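Local structure of Hcp1 family type VI secretion system effector (5XHH) at residues F58-D63 / S121-E126. The protein is probably a structural component of the type VI secretion system, as in other Hcp proteins, whose rings stack into the tube the machine expels. Residues are numbered along the deposited sequence; the frame is centred on the assembly and turned at random.
Sequences FDHYID and SRETVE
In the Hcp β-barrel, two central strands of the four-stranded antiparallel sheet, 51-61 and 121-129, show how alternation sorts side chains onto two faces. F58 pairs with V125 and H60 with E123 as hydrogen-bonded pairs; F58 N meets V125 O at 2.9 Å, nearly along the C=O axis. D59-T124 and Y61-R122 are the non-hydrogen-bonded pairs between and beyond them.

The R122 side chain reaches round to D59, on the face that D59 shares with T124. It bends at chi3 (61°) and crosses D59 obliquely, so that NH1 makes a salt bridge to D59 OD2 at 3.0 Å whose hydrogen bond is bent and weak, carboxylate and guanidinium planes 55° apart. NE is held by I119 O, which helps fix the guanidinium, while a water joins D59 OD1 to T124 OG1.

Just past the last strand pair, exposed I62 donates from its N to S121 O at 2.9 Å, from above the carbonyl plane. Its CG1 and CD1 each lie 3.4 Å from R122 O.

On the buried face, under helix 66-75, F58 takes the crowded chi1 position (75°), which lays its ring over V125: CB sits above one face, 3.8 Å from the centroid, in a CH-pi contact.

E123 runs extended beside H60, its OE2 also bonded to S66 OG of the helix. H60 bridges two carboxylates, an arrangement that would favour a charged imidazolium: ND1 donates to D63 OD2, and NE2 to E123 OE2 at 2.8 Å, close to the ring plane.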
loop_
_atom_site.group_PDB
_atom_site.type_symbol
_atom_site.label_atom_id
_atom_site.label_comp_id
_atom_site.label_asym_id
_atom_site.label_seq_id
_atom_site.Cartn_x
_atom_site.Cartn_y
_atom_site.Cartn_z
ATOM N N PHE A 58 1.631 -1.323 5.754
ATOM C CA PHE A 58 2.612 -0.250 5.656
ATOM C C PHE A 58 2.665 0.541 6.956
ATOM O O PHE A 58 1.744 0.495 7.772
ATOM C CB PHE A 58 2.356 0.672 4.446
ATOM C CG PHE A 58 1.195 1.623 4.597
ATOM C CD1 PHE A 58 1.386 2.892 5.122
ATOM C CD2 PHE A 58 -0.060 1.279 4.151
ATOM C CE1 PHE A 58 0.324 3.780 5.255
ATOM C CE2 PHE A 58 -1.129 2.169 4.265
ATOM C CZ PHE A 58 -0.929 3.420 4.812
ATOM N N ASP A 59 3.770 1.259 7.135
ATOM C CA ASP A 59 4.023 2.091 8.312
ATOM C C ASP A 59 4.206 3.534 7.853
ATOM O O ASP A 59 4.839 3.788 6.816
ATOM C CB ASP A 59 5.289 1.602 9.059
ATOM C CG ASP A 59 5.450 2.214 10.459
ATOM O OD1 ASP A 59 4.497 2.810 11.027
ATOM O OD2 ASP A 59 6.567 2.091 11.003
ATOM N N HIS A 60 3.643 4.481 8.598
ATOM C CA HIS A 60 3.976 5.871 8.323
ATOM C C HIS A 60 3.960 6.637 9.638
ATOM O O HIS A 60 3.435 6.157 10.647
ATOM C CB HIS A 60 3.014 6.498 7.298
ATOM C CG HIS A 60 1.621 6.704 7.821
ATOM N ND1 HIS A 60 0.934 7.891 7.666
ATOM C CD2 HIS A 60 0.800 5.883 8.515
ATOM C CE1 HIS A 60 -0.249 7.789 8.244
ATOM N NE2 HIS A 60 -0.354 6.581 8.767
ATOM N N TYR A 61 4.566 7.821 9.634
ATOM C CA TYR A 61 4.377 8.724 10.762
ATOM C C TYR A 61 2.918 9.142 10.815
ATOM O O TYR A 61 2.261 9.263 9.780
ATOM C CB TYR A 61 5.284 9.954 10.646
ATOM C CG TYR A 61 6.741 9.635 10.853
ATOM C CD1 TYR A 61 7.166 9.034 12.022
ATOM C CD2 TYR A 61 7.686 9.935 9.886
ATOM C CE1 TYR A 61 8.486 8.722 12.222
ATOM C CE2 TYR A 61 9.032 9.628 10.077
ATOM C CZ TYR A 61 9.415 9.018 11.251
ATOM O OH TYR A 61 10.729 8.698 11.483
ATOM N N ILE A 62 2.388 9.320 12.023
ATOM C CA ILE A 62 1.015 9.803 12.115
ATOM C C ILE A 62 0.950 11.157 11.440
ATOM O O ILE A 62 1.784 12.033 11.693
ATOM C CB ILE A 62 0.545 9.854 13.576
ATOM C CG1 ILE A 62 0.495 8.435 14.151
ATOM C CG2 ILE A 62 -0.832 10.550 13.653
ATOM C CD1 ILE A 62 0.157 8.356 15.629
ATOM N N ASP A 63 0.011 11.314 10.519
ATOM C CA ASP A 63 0.059 12.483 9.648
ATOM C C ASP A 63 -1.356 12.804 9.185
ATOM O O ASP A 63 -2.329 12.268 9.722
ATOM C CB ASP A 63 1.043 12.248 8.484
ATOM C CG ASP A 63 0.659 11.058 7.602
ATOM O OD1 ASP A 63 -0.531 10.682 7.565
ATOM O OD2 ASP A 63 1.567 10.508 6.930
ATOM N N SER A 121 5.749 9.256 16.760
ATOM C CA SER A 121 4.332 8.925 16.637
ATOM C C SER A 121 4.144 8.336 15.251
ATOM O O SER A 121 4.254 9.062 14.255
ATOM C CB SER A 121 3.443 10.150 16.825
ATOM O OG SER A 121 3.857 11.206 15.968
ATOM N N ARG A 122 3.872 7.028 15.192
ATOM C CA ARG A 122 3.751 6.304 13.931
ATOM C C ARG A 122 2.514 5.418 13.965
ATOM O O ARG A 122 1.760 5.394 14.937
ATOM C CB ARG A 122 4.992 5.462 13.621
ATOM C CG ARG A 122 5.368 4.452 14.655
ATOM C CD ARG A 122 6.622 3.728 14.191
ATOM N NE ARG A 122 7.759 4.633 14.016
ATOM C CZ ARG A 122 8.797 4.383 13.219
ATOM N NH1 ARG A 122 8.831 3.267 12.507
ATOM N NH2 ARG A 122 9.800 5.248 13.125
ATOM N N GLU A 123 2.292 4.703 12.872
ATOM C CA GLU A 123 0.991 4.088 12.649
ATOM C C GLU A 123 1.140 3.010 11.592
ATOM O O GLU A 123 1.540 3.303 10.451
ATOM C CB GLU A 123 -0.015 5.143 12.216
ATOM C CG GLU A 123 -1.435 4.672 12.078
ATOM C CD GLU A 123 -2.364 5.836 11.812
ATOM O OE1 GLU A 123 -3.047 6.265 12.756
ATOM O OE2 GLU A 123 -2.400 6.341 10.662
ATOM N N THR A 124 0.825 1.775 11.977
ATOM C CA THR A 124 0.742 0.662 11.046
ATOM C C THR A 124 -0.661 0.588 10.465
ATOM O O THR A 124 -1.648 0.806 11.166
ATOM C CB THR A 124 1.106 -0.649 11.753
ATOM O OG1 THR A 124 2.471 -0.587 12.145
ATOM C CG2 THR A 124 0.905 -1.865 10.840
ATOM N N VAL A 125 -0.740 0.304 9.172
ATOM C CA VAL A 125 -1.993 0.298 8.434
ATOM C C VAL A 125 -2.019 -0.939 7.550
ATOM O O VAL A 125 -1.017 -1.286 6.916
ATOM C CB VAL A 125 -2.152 1.568 7.568
ATOM C CG1 VAL A 125 -3.490 1.551 6.828
ATOM C CG2 VAL A 125 -2.003 2.823 8.416
ATOM N N GLU A 126 -3.160 -1.601 7.503
ATOM C CA GLU A 126 -3.383 -2.675 6.560
ATOM C C GLU A 126 -4.533 -2.293 5.649
ATOM O O GLU A 126 -5.595 -1.862 6.131
ATOM C CB GLU A 126 -3.678 -3.984 7.265
ATOM C CG GLU A 126 -2.497 -4.542 8.029
ATOM C CD GLU A 126 -2.841 -5.877 8.650
ATOM O OE1 GLU A 126 -3.734 -6.554 8.097
ATOM O OE2 GLU A 126 -2.230 -6.243 9.678
HETATM O O HOH W 1 3.707 1.444 13.056
HETATM O O HOH W 2 3.560 12.323 13.547
#